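Local coordinates for protein inositol-3-phosphate synthase (Caenorhabditis elegans, PDB 1VKO) that belongs to the myo-inositol-1-phosphate synthase family and binds nicotinamide-adenine-dinucleotide through a Rossmann-type domain in a four-chain assembly, at residues A249-Y254 and G299-T304; E348-Y353 and D418-S423; I375-V380 and L482-V487; Y449-L454 and S477-L482. All coordinates share one frame; numbering follows the deposited sequence.

Residues far apart in sequence converge here on two neighbouring ligands. Contact 1 holds the ribose hydroxyl NAD O3D, and contact 3, its centre about 12 Å away, supplies two lysines to pyrophosphate, one of which, K484, also belongs to the NAD pocket. Contacts 1 and 3 meet where Y254 packs on I375. Contact 4 shares L482 with contact 3, with centres about 14 Å apart, so the loop that delivers K484 also rests on the helix of contact 4. Contact 2 is more remote, its centre about 27 Å from that of contact 1 and about 18 Å from that of contact 3, yet the side chain of S352 comes within about 8 Å of the pyrophosphate.

Contact 1 (A249-Y254 and G299-T304); sequences ANTERY and GSPQNT. With NAD (nicotinamide-adenine-dinucleotide), chain G.
S300 OG lies 3.3 Å from A249 O, and both meet the NAD ribose hydroxyl O3D. S300 OG is hydrogen-bonded to NAD O3D at 3.0 Å, T251 OG1 meets the same NAD O3D at 2.7 Å, and NAD O3D in turn donates to the carbonyl oxygen of A249, so three protein atoms from two segments grip one ribose hydroxyl. Next, P301 brings CD and CG against T251, the two side chains crossing at about a right angle with P301 CD 3.4 Å from T251 OG1 and also near T251 CG2. Both segments follow neighbouring parallel strands, 242-247 and 295-298, of the Rossmann-type sheet, where loops leaving the strand ends line the dinucleotide site. In Q302, CG sits between the backbone N and the carbonyl carbon (chi1 72°); the chain bends at chi2, and OE1 accepts from E252 N at 3.2 Å, the donor lying above the carbonyl plane. Q302 CB leans on R253 O, while E252 OE1 is held by S280 and S282. N303, at the centre of an inverse gamma turn, stacks its amide over Y254, the planes 17° apart. N303 CB stands 4.0 Å from the ring centroid in a CH-pi contact, and N303 OD1 accepts from T255 N. In the plane of that ring, at its edge, a water joins Y254 OH to P301 O.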
# COMPACT_ATOMS: atom_id res chain seq x y z
N ALA A 249 -0.14 -18.85 26.52
CA ALA A 249 -1.04 -19.84 25.92
C ALA A 249 -2.24 -19.17 25.20
O ALA A 249 -2.32 -17.96 25.12
CB ALA A 249 -1.54 -20.79 27.02
N ASN A 250 -3.17 -19.94 24.66
CA ASN A 250 -4.23 -19.36 23.85
C ASN A 250 -5.08 -18.40 24.63
O ASN A 250 -5.30 -18.54 25.83
CB ASN A 250 -5.08 -20.42 23.17
CG ASN A 250 -4.29 -21.17 22.11
OD1 ASN A 250 -3.75 -22.26 22.38
ND2 ASN A 250 -4.12 -20.54 20.92
N THR A 251 -5.50 -17.37 23.91
CA THR A 251 -6.39 -16.38 24.41
C THR A 251 -7.61 -17.11 24.93
O THR A 251 -8.26 -17.81 24.16
CB THR A 251 -6.74 -15.49 23.22
OG1 THR A 251 -5.57 -14.76 22.89
CG2 THR A 251 -7.74 -14.40 23.59
N GLU A 252 -7.89 -16.96 26.22
CA GLU A 252 -9.17 -17.39 26.83
C GLU A 252 -10.21 -16.30 26.59
O GLU A 252 -9.86 -15.17 26.27
CB GLU A 252 -9.03 -17.54 28.36
CG GLU A 252 -7.93 -18.49 28.80
CD GLU A 252 -7.84 -18.72 30.30
OE1 GLU A 252 -7.89 -17.77 31.13
OE2 GLU A 252 -7.69 -19.90 30.66
N ARG A 253 -11.49 -16.62 26.74
CA ARG A 253 -12.51 -15.56 26.89
C ARG A 253 -12.40 -14.90 28.27
O ARG A 253 -11.66 -15.35 29.16
CB ARG A 253 -13.93 -16.11 26.70
CG ARG A 253 -14.30 -17.18 27.73
CD ARG A 253 -15.75 -17.56 27.75
NE ARG A 253 -16.05 -18.64 28.70
CZ ARG A 253 -16.41 -18.47 29.98
NH1 ARG A 253 -16.49 -17.25 30.53
NH2 ARG A 253 -16.66 -19.55 30.73
N TYR A 254 -13.12 -13.80 28.42
CA TYR A 254 -13.26 -13.08 29.66
C TYR A 254 -14.12 -13.89 30.62
O TYR A 254 -15.07 -14.53 30.23
CB TYR A 254 -13.97 -11.76 29.36
CG TYR A 254 -13.05 -10.60 29.04
CD1 TYR A 254 -12.03 -10.73 28.12
CD2 TYR A 254 -13.19 -9.38 29.70
CE1 TYR A 254 -11.18 -9.70 27.85
CE2 TYR A 254 -12.36 -8.32 29.41
CZ TYR A 254 -11.36 -8.49 28.47
OH TYR A 254 -10.49 -7.44 28.18
N GLY A 299 0.27 -12.24 29.10
CA GLY A 299 0.65 -11.88 27.75
C GLY A 299 -0.52 -11.89 26.78
O GLY A 299 -0.38 -11.53 25.60
N SER A 300 -1.70 -12.28 27.29
CA SER A 300 -2.89 -12.43 26.45
C SER A 300 -3.98 -11.43 26.86
O SER A 300 -3.86 -10.73 27.88
CB SER A 300 -3.42 -13.86 26.53
OG SER A 300 -2.48 -14.78 26.01
N PRO A 301 -5.00 -11.30 26.01
CA PRO A 301 -6.08 -10.35 26.23
C PRO A 301 -7.02 -10.64 27.40
O PRO A 301 -7.64 -9.69 27.86
CB PRO A 301 -6.90 -10.46 24.92
CG PRO A 301 -5.96 -10.94 23.95
CD PRO A 301 -5.13 -11.97 24.71
N GLN A 302 -7.15 -11.90 27.87
CA GLN A 302 -8.16 -12.17 28.90
C GLN A 302 -7.95 -11.40 30.18
O GLN A 302 -6.82 -10.99 30.49
CB GLN A 302 -8.34 -13.64 29.20
CG GLN A 302 -7.18 -14.25 30.00
CD GLN A 302 -6.22 -14.95 29.10
OE1 GLN A 302 -6.26 -14.74 27.89
NE2 GLN A 302 -5.36 -15.79 29.66
N ASN A 303 -9.05 -11.23 30.93
CA ASN A 303 -9.06 -10.41 32.15
C ASN A 303 -8.65 -11.15 33.43
O ASN A 303 -9.27 -11.00 34.48
CB ASN A 303 -10.38 -9.65 32.31
CG ASN A 303 -11.58 -10.56 32.41
OD1 ASN A 303 -11.69 -11.53 31.69
ND2 ASN A 303 -12.50 -10.23 33.31
N THR A 304 -7.54 -11.90 33.33
CA THR A 304 -7.05 -12.69 34.43
C THR A 304 -6.93 -11.89 35.73
O THR A 304 -7.35 -12.36 36.79
CB THR A 304 -5.69 -13.32 34.10
OG1 THR A 304 -5.77 -14.13 32.90
CG2 THR A 304 -5.35 -14.32 35.21
PA NAD G . 0.18 -20.70 19.96
O1A NAD G . -1.03 -21.44 19.65
O2A NAD G . 1.23 -21.11 19.02
O5B NAD G . 0.53 -20.99 21.48
C5B NAD G . -0.46 -21.41 22.37
C4B NAD G . 0.05 -22.64 23.08
O4B NAD G . -0.55 -22.70 24.36
C3B NAD G . -0.33 -23.91 22.37
O3B NAD G . 0.78 -24.77 22.58
C2B NAD G . -1.47 -24.50 23.16
O2B NAD G . -1.17 -25.89 23.24
C1B NAD G . -1.25 -23.90 24.54
N9A NAD G . -2.39 -23.76 25.48
C8A NAD G . -3.69 -23.44 25.24
N7A NAD G . -4.36 -23.46 26.42
C5A NAD G . -3.52 -23.79 27.43
C6A NAD G . -3.68 -23.99 28.81
N6A NAD G . -4.87 -23.92 29.44
N1A NAD G . -2.59 -24.36 29.55
C2A NAD G . -1.38 -24.56 28.96
N3A NAD G . -1.26 -24.40 27.61
C4A NAD G . -2.29 -24.01 26.84
O3 NAD G . -0.05 -19.10 19.94
PN NAD G . 1.18 -18.11 20.10
O1N NAD G . 2.24 -18.85 20.83
O2N NAD G . 1.48 -17.56 18.77
O5D NAD G . 0.71 -16.97 21.15
C5D NAD G . 0.07 -17.32 22.37
C4D NAD G . -0.77 -16.19 22.99
O4D NAD G . -0.05 -14.98 22.99
C3D NAD G . -2.09 -15.91 22.25
O3D NAD G . -3.09 -15.67 23.20
C2D NAD G . -1.84 -14.57 21.60
O2D NAD G . -2.98 -13.75 21.44
C1D NAD G . -0.90 -13.93 22.59
N1N NAD G . -0.27 -12.83 21.88
C2N NAD G . 0.50 -13.08 20.79
C3N NAD G . 1.06 -12.01 20.12
C7N NAD G . 2.18 -12.34 19.21
O7N NAD G . 2.46 -13.72 19.06
N7N NAD G . 2.87 -11.36 18.61
C4N NAD G . 0.86 -10.69 20.55
C5N NAD G . 0.05 -10.46 21.64
C6N NAD G . -0.53 -11.55 22.31
O HOH W 1 -8.40 -7.44 26.49

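Contact 2 (E348-Y353 and D418-S423); sequences ESIVSY and DEYICS
E348 meets I421 with its CB and S423 with CG, CD and OE2, and its side chain can be followed outward. CB lies 3.3 Å from I421 O. CG, anti to the carbonyl carbon (chi1 -62°), passes close to the N and OG of S423. A bend at chi2 brings CD to 3.1 Å from S423 OG. That hydroxyl donates to E348 OE2 at 2.6 Å from above the carboxylate plane, with K346 O also within its hydrogen-bonding reach, while OE1 forms a salt bridge with K346. The backbone at this end is irregular: E348 and S349 both face I421, a classic beta bulge, and I421 O accepts from E348 N at 2.7 Å and from S349 N at 3.3 Å. Beyond it, strands 346-356 and 413-423 run antiparallel, their local axes 176° apart, as adjacent members of a mixed sheet in which 399-406 flanks 346-356 on its other side. Regular pairing resumes with I421 N bonded to S349 O, and V351 and E419 exchange both their backbone bonds. On the face bearing I350 and Y420, I350 CG2 sits over the tyrosine ring, 4.3 Å from its centroid and offset toward the rim, and F336 meets that ring edge-to-face. Further along, S352 OG donates to D418 OD2 at 2.8 Å, again from above the carboxylate plane, and K333 is a second partner of the hydroxyl. On the face of S349 and E419 the second subunit packs: E419 OE2 pairs with R415 of that subunit. Y353 stacks on Y353 of the same neighbour.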
# COMPACT_ATOMS: atom_id res chain seq x y z
N GLU A 348 -9.36 10.95 12.41
CA GLU A 348 -10.81 10.94 12.16
C GLU A 348 -11.36 9.52 12.01
O GLU A 348 -12.54 9.24 12.27
CB GLU A 348 -11.11 11.73 10.88
CG GLU A 348 -10.72 13.19 10.92
CD GLU A 348 -11.73 14.05 11.66
OE1 GLU A 348 -12.31 13.60 12.68
OE2 GLU A 348 -11.94 15.18 11.22
N SER A 349 -10.47 8.64 11.56
CA SER A 349 -10.80 7.31 11.13
C SER A 349 -9.54 6.46 11.31
O SER A 349 -8.47 6.80 10.78
CB SER A 349 -11.24 7.35 9.66
OG SER A 349 -12.09 6.26 9.34
N ILE A 350 -9.64 5.37 12.07
CA ILE A 350 -8.54 4.40 12.18
C ILE A 350 -9.08 3.00 11.85
O ILE A 350 -9.91 2.48 12.57
CB ILE A 350 -7.84 4.41 13.59
CG1 ILE A 350 -7.28 5.79 13.96
CG2 ILE A 350 -6.69 3.39 13.63
CD1 ILE A 350 -6.61 5.83 15.32
N VAL A 351 -8.63 2.41 10.75
CA VAL A 351 -9.07 1.05 10.41
C VAL A 351 -7.86 0.12 10.35
O VAL A 351 -6.90 0.38 9.61
CB VAL A 351 -9.91 0.98 9.12
CG1 VAL A 351 -10.34 -0.50 8.85
CG2 VAL A 351 -11.11 1.94 9.21
N SER A 352 -7.94 -0.96 11.14
CA SER A 352 -6.83 -1.95 11.34
C SER A 352 -7.22 -3.40 11.03
O SER A 352 -7.79 -4.09 11.89
CB SER A 352 -6.27 -1.89 12.77
OG SER A 352 -5.72 -0.62 13.03
N TYR A 353 -6.91 -3.84 9.81
CA TYR A 353 -7.05 -5.24 9.42
C TYR A 353 -5.82 -6.09 9.77
O TYR A 353 -4.68 -5.59 9.81
CB TYR A 353 -7.32 -5.34 7.93
CG TYR A 353 -8.49 -4.51 7.47
CD1 TYR A 353 -9.79 -4.81 7.88
CD2 TYR A 353 -8.29 -3.44 6.60
CE1 TYR A 353 -10.90 -4.05 7.43
CE2 TYR A 353 -9.38 -2.67 6.15
CZ TYR A 353 -10.68 -2.98 6.56
OH TYR A 353 -11.77 -2.22 6.11
N ASP A 418 -3.53 -1.20 7.49
CA ASP A 418 -4.12 -0.09 8.24
C ASP A 418 -4.38 1.11 7.36
O ASP A 418 -3.62 1.38 6.42
CB ASP A 418 -3.22 0.34 9.39
CG ASP A 418 -3.03 -0.74 10.44
OD1 ASP A 418 -2.57 -1.84 10.09
OD2 ASP A 418 -3.29 -0.57 11.66
N GLU A 419 -5.45 1.83 7.68
CA GLU A 419 -5.69 3.15 7.09
C GLU A 419 -5.89 4.20 8.19
O GLU A 419 -6.80 4.07 9.01
CB GLU A 419 -6.88 3.09 6.14
CG GLU A 419 -6.95 4.27 5.20
CD GLU A 419 -8.31 4.42 4.56
OE1 GLU A 419 -9.27 4.72 5.30
OE2 GLU A 419 -8.41 4.26 3.31
N TYR A 420 -5.04 5.22 8.22
CA TYR A 420 -5.28 6.40 9.09
C TYR A 420 -5.71 7.62 8.27
O TYR A 420 -5.02 8.02 7.31
CB TYR A 420 -4.03 6.76 9.90
CG TYR A 420 -3.54 5.68 10.88
CD1 TYR A 420 -2.98 4.47 10.43
CD2 TYR A 420 -3.60 5.92 12.27
CE1 TYR A 420 -2.51 3.47 11.38
CE2 TYR A 420 -3.14 4.94 13.22
CZ TYR A 420 -2.60 3.74 12.76
OH TYR A 420 -2.17 2.85 13.70
N ILE A 421 -6.85 8.22 8.64
CA ILE A 421 -7.34 9.45 8.02
C ILE A 421 -7.44 10.55 9.07
O ILE A 421 -8.16 10.42 10.07
CB ILE A 421 -8.72 9.27 7.37
CG1 ILE A 421 -8.69 8.13 6.35
CG2 ILE A 421 -9.16 10.61 6.75
CD1 ILE A 421 -10.07 7.64 5.91
N CYS A 422 -6.73 11.65 8.82
CA CYS A 422 -6.67 12.75 9.76
C CYS A 422 -7.21 13.95 9.08
O CYS A 422 -7.12 14.07 7.87
CB CYS A 422 -5.22 13.03 10.18
SG CYS A 422 -4.54 11.69 11.14
N SER A 423 -7.78 14.84 9.88
CA SER A 423 -8.06 16.21 9.45
C SER A 423 -6.91 17.12 9.91
O SER A 423 -6.42 17.05 11.05
CB SER A 423 -9.44 16.68 9.94
OG SER A 423 -9.63 16.31 11.29
O HOH W 2 -9.20 5.18 8.13

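Contact 3 (I375-V380 and L482-V487); sequences ISKSSV and LLKAPV. With POP (pyrophosphate 2-), chain H.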
# COMPACT_ATOMS: atom_id res chain seq x y z
N ILE A 375 -10.90 -5.70 22.06
CA ILE A 375 -10.92 -4.68 23.13
C ILE A 375 -9.54 -4.06 23.39
O ILE A 375 -9.42 -2.83 23.46
CB ILE A 375 -11.52 -5.23 24.48
CG1 ILE A 375 -12.98 -5.68 24.29
CG2 ILE A 375 -11.37 -4.18 25.63
CD1 ILE A 375 -13.67 -6.20 25.56
N SER A 376 -8.51 -4.91 23.52
CA SER A 376 -7.13 -4.49 23.86
C SER A 376 -6.41 -3.78 22.71
O SER A 376 -5.60 -2.89 22.95
CB SER A 376 -6.29 -5.69 24.35
OG SER A 376 -6.02 -6.54 23.27
N LYS A 377 -6.71 -4.20 21.48
CA LYS A 377 -6.25 -3.49 20.27
C LYS A 377 -6.93 -2.10 20.07
O LYS A 377 -6.27 -1.11 19.66
CB LYS A 377 -6.41 -4.39 19.02
CG LYS A 377 -5.44 -5.62 18.95
CD LYS A 377 -5.73 -6.50 17.72
CE LYS A 377 -5.11 -5.94 16.42
NZ LYS A 377 -3.80 -6.60 16.04
N SER A 378 -8.23 -2.03 20.37
CA SER A 378 -9.05 -0.83 20.17
C SER A 378 -8.80 0.25 21.23
O SER A 378 -9.19 1.41 21.03
CB SER A 378 -10.55 -1.20 20.17
OG SER A 378 -10.99 -1.76 18.94
N SER A 379 -8.16 -0.11 22.34
CA SER A 379 -8.10 0.76 23.55
C SER A 379 -7.01 1.86 23.58
O SER A 379 -7.09 2.76 24.43
CB SER A 379 -8.03 -0.10 24.83
OG SER A 379 -6.73 -0.64 25.08
N VAL A 380 -6.04 1.80 22.67
CA VAL A 380 -4.77 2.57 22.79
C VAL A 380 -4.76 4.07 22.38
O VAL A 380 -3.73 4.76 22.50
CB VAL A 380 -3.56 1.84 22.11
CG1 VAL A 380 -3.14 0.64 22.91
CG2 VAL A 380 -3.87 1.47 20.65
N LEU A 482 5.53 -2.74 26.86
CA LEU A 482 5.50 -4.06 26.29
C LEU A 482 4.07 -4.58 26.07
O LEU A 482 3.89 -5.65 25.49
CB LEU A 482 6.31 -5.06 27.16
CG LEU A 482 7.84 -4.98 27.19
CD1 LEU A 482 8.39 -4.32 25.95
CD2 LEU A 482 8.35 -4.27 28.41
N LEU A 483 3.08 -3.83 26.53
CA LEU A 483 1.72 -4.38 26.66
C LEU A 483 0.67 -3.48 26.04
O LEU A 483 0.80 -2.25 26.11
CB LEU A 483 1.41 -4.65 28.13
CG LEU A 483 2.28 -5.72 28.84
CD1 LEU A 483 2.10 -5.60 30.34
CD2 LEU A 483 2.05 -7.17 28.33
N LYS A 484 -0.37 -4.10 25.47
CA LYS A 484 -1.39 -3.41 24.68
C LYS A 484 -2.41 -2.76 25.55
O LYS A 484 -2.87 -1.65 25.24
CB LYS A 484 -2.18 -4.38 23.84
CG LYS A 484 -1.63 -4.60 22.48
CD LYS A 484 -2.72 -5.20 21.60
CE LYS A 484 -2.07 -5.99 20.49
NZ LYS A 484 -1.46 -7.27 20.98
N ALA A 485 -2.76 -3.48 26.62
CA ALA A 485 -3.88 -3.16 27.50
C ALA A 485 -3.38 -3.18 28.93
O ALA A 485 -3.70 -4.08 29.73
CB ALA A 485 -5.00 -4.14 27.30
N PRO A 486 -2.60 -2.17 29.26
CA PRO A 486 -1.87 -2.19 30.53
C PRO A 486 -2.83 -2.10 31.74
O PRO A 486 -3.80 -1.31 31.76
CB PRO A 486 -0.89 -1.02 30.43
CG PRO A 486 -1.28 -0.23 29.20
CD PRO A 486 -2.38 -0.92 28.50
N VAL A 487 -2.59 -3.00 32.68
CA VAL A 487 -3.23 -3.03 33.96
C VAL A 487 -2.34 -2.14 34.86
O VAL A 487 -1.09 -2.20 34.81
CB VAL A 487 -3.30 -4.49 34.46
CG1 VAL A 487 -3.96 -4.59 35.87
CG2 VAL A 487 -4.08 -5.34 33.46
P1 POP H . -0.09 -6.31 17.48
O1 POP H . 0.97 -5.45 18.14
O2 POP H . 0.39 -6.76 16.12
O3 POP H . -1.36 -5.49 17.30
O POP H . -0.34 -7.64 18.38
P2 POP H . -1.37 -8.87 18.07
O4 POP H . -0.57 -10.02 17.48
O5 POP H . -2.06 -9.26 19.37
O6 POP H . -2.48 -8.56 17.05
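K377 keeps CD anti to CA (chi2 177°) and then bends at chi3 and chi4, whereas K484 runs extended as far as CE and bends at chi4 (72°). The two side chains lie side by side, pointing the same way. Their aliphatic parts touch, K377 CG lying 3.7 Å from K484 CE, and both ammonium groups reach the same pyrophosphate. K377 NZ bridges its two phosphate groups, donating to POP O6 at 2.6 Å and to POP O3 at 3.0 Å. K484 NZ grips the bridging POP O at 2.9 Å and POP O5 at 2.6 Å. With K377 NZ and K484 NZ 5.5 Å apart, two donors share one pyrophosphate. In the fold, the C-terminal part of helix 367-378 faces the loop that precedes helix 498-513; K373, K414 and the backbone N atoms of G328 and Q329 add further donors to the pyrophosphate. K484 NZ also donates to F325 O. Beside the lysines, small side chains close the contact: S376 CB packs on A485 CB at 3.6 Å, S376 OG is bonded to D324, and V380 CG1 presses against K484 O at 3.3 Å.

Contact 4 (Y449-L454 and S477-L482); sequences YDLAIL and SILSLL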
# COMPACT_ATOMS: atom_id res chain seq x y z
N TYR A 449 11.15 -11.89 26.91
CA TYR A 449 12.40 -11.72 27.66
C TYR A 449 12.37 -10.39 28.39
O TYR A 449 12.78 -10.34 29.52
CB TYR A 449 13.67 -11.80 26.81
CG TYR A 449 13.82 -12.98 25.92
CD1 TYR A 449 13.43 -14.25 26.31
CD2 TYR A 449 14.38 -12.82 24.66
CE1 TYR A 449 13.61 -15.35 25.45
CE2 TYR A 449 14.56 -13.89 23.80
CZ TYR A 449 14.17 -15.14 24.21
OH TYR A 449 14.29 -16.16 23.32
N ASP A 450 11.83 -9.33 27.79
CA ASP A 450 11.82 -8.05 28.47
C ASP A 450 10.91 -8.03 29.69
O ASP A 450 11.26 -7.42 30.73
CB ASP A 450 11.41 -6.92 27.55
CG ASP A 450 12.39 -6.70 26.40
OD1 ASP A 450 13.62 -6.78 26.62
OD2 ASP A 450 12.00 -6.40 25.23
N LEU A 451 9.73 -8.64 29.58
CA LEU A 451 8.79 -8.62 30.72
C LEU A 451 9.44 -9.35 31.92
O LEU A 451 9.49 -8.83 33.04
CB LEU A 451 7.44 -9.23 30.34
CG LEU A 451 6.56 -8.47 29.34
CD1 LEU A 451 5.69 -9.47 28.59
CD2 LEU A 451 5.69 -7.40 30.00
N ALA A 452 9.96 -10.54 31.68
CA ALA A 452 10.60 -11.27 32.74
C ALA A 452 11.69 -10.37 33.34
O ALA A 452 11.81 -10.25 34.57
CB ALA A 452 11.19 -12.59 32.21
N ILE A 453 12.44 -9.69 32.48
CA ILE A 453 13.71 -9.08 32.89
C ILE A 453 13.43 -7.82 33.70
O ILE A 453 14.05 -7.58 34.74
CB ILE A 453 14.63 -8.89 31.66
CG1 ILE A 453 15.26 -10.25 31.28
CG2 ILE A 453 15.73 -7.84 31.91
CD1 ILE A 453 16.04 -10.25 29.99
N LEU A 454 12.48 -7.03 33.27
CA LEU A 454 12.11 -5.86 34.03
C LEU A 454 11.45 -6.22 35.35
O LEU A 454 11.53 -5.44 36.31
CB LEU A 454 11.20 -4.96 33.19
CG LEU A 454 11.94 -4.40 31.99
CD1 LEU A 454 10.97 -3.91 30.97
CD2 LEU A 454 12.99 -3.32 32.37
N SER A 477 3.04 -1.30 36.41
CA SER A 477 2.70 -0.59 35.21
C SER A 477 3.87 -0.14 34.36
O SER A 477 3.68 0.12 33.19
CB SER A 477 1.78 0.60 35.54
OG SER A 477 2.25 1.37 36.64
N ILE A 478 5.07 -0.05 34.91
CA ILE A 478 6.26 0.26 34.11
C ILE A 478 6.49 -0.72 32.97
O ILE A 478 7.34 -0.47 32.09
CB ILE A 478 7.58 0.35 34.95
CG1 ILE A 478 7.87 -0.95 35.72
CG2 ILE A 478 7.57 1.56 35.86
CD1 ILE A 478 9.31 -1.06 36.12
N LEU A 479 5.76 -1.84 32.98
CA LEU A 479 5.83 -2.85 31.93
C LEU A 479 4.96 -2.52 30.70
O LEU A 479 4.94 -3.25 29.71
CB LEU A 479 5.39 -4.22 32.48
CG LEU A 479 6.18 -4.87 33.62
CD1 LEU A 479 5.64 -6.26 33.85
CD2 LEU A 479 7.67 -4.90 33.25
N SER A 480 4.28 -1.39 30.79
CA SER A 480 3.31 -0.93 29.80
C SER A 480 3.79 -0.85 28.38
O SER A 480 3.01 -1.09 27.46
CB SER A 480 2.83 0.47 30.20
OG SER A 480 2.05 0.32 31.34
N LEU A 481 5.05 -0.47 28.19
CA LEU A 481 5.60 -0.34 26.83
C LEU A 481 5.56 -1.65 26.10
O LEU A 481 5.56 -1.66 24.87
CB LEU A 481 7.02 0.26 26.81
CG LEU A 481 8.25 -0.51 27.27
CD1 LEU A 481 9.56 0.20 26.77
CD2 LEU A 481 8.20 -0.57 28.77
N LEU A 482 5.53 -2.74 26.86
CA LEU A 482 5.50 -4.06 26.29
C LEU A 482 4.07 -4.58 26.07
O LEU A 482 3.89 -5.65 25.49
CB LEU A 482 6.31 -5.06 27.16
CG LEU A 482 7.84 -4.98 27.19
CD1 LEU A 482 8.39 -4.32 25.95
CD2 LEU A 482 8.35 -4.27 28.41
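L482 is one bump of the 3-10 segment 477-482, and it fills a hollow on helix 440-458 walled by D450, L451 and L454. Its CB rests on L451 CD2 at 3.7 Å. CG, anti to the carbonyl carbon (chi1 -72°), comes opposite the CB of D450, and CD2 reaches L454 CD1 at 3.7 Å, crossing that side chain at a slant. L479, one 3-10 turn earlier, is the second bump. L479 CD2 packs against L454 CB at 3.5 Å, the two side chains sliding past each other in opposite directions, while L479 CD1 lies 4.0 Å from L451 CD2. The fit works in reverse too, for L451 CD2 enters the notch between L479 and L482, touching the CB atoms of both. The spacing fits the match: L482 N bonds to L479 O, which closes a 3-10 turn and places the two leucines on the same side, while L451 and L454 are likewise three residues apart on the helix. This interlocking joins helix 440-458 to the loop region preceding helix 498-513, near the centre of the chain, and L505 of the latter helix also packs on L454. At the N-terminal end of the 3-10 segment, F526 of the third subunit packs on S477 and I478. D450 gives the contact its CB alone; its carboxylate is bonded to S119, T121 and V120 N. No hydrogen bond spans the two segments, so the join depends on buried branched carbon surfaces and complementary shape, with little directional chemistry.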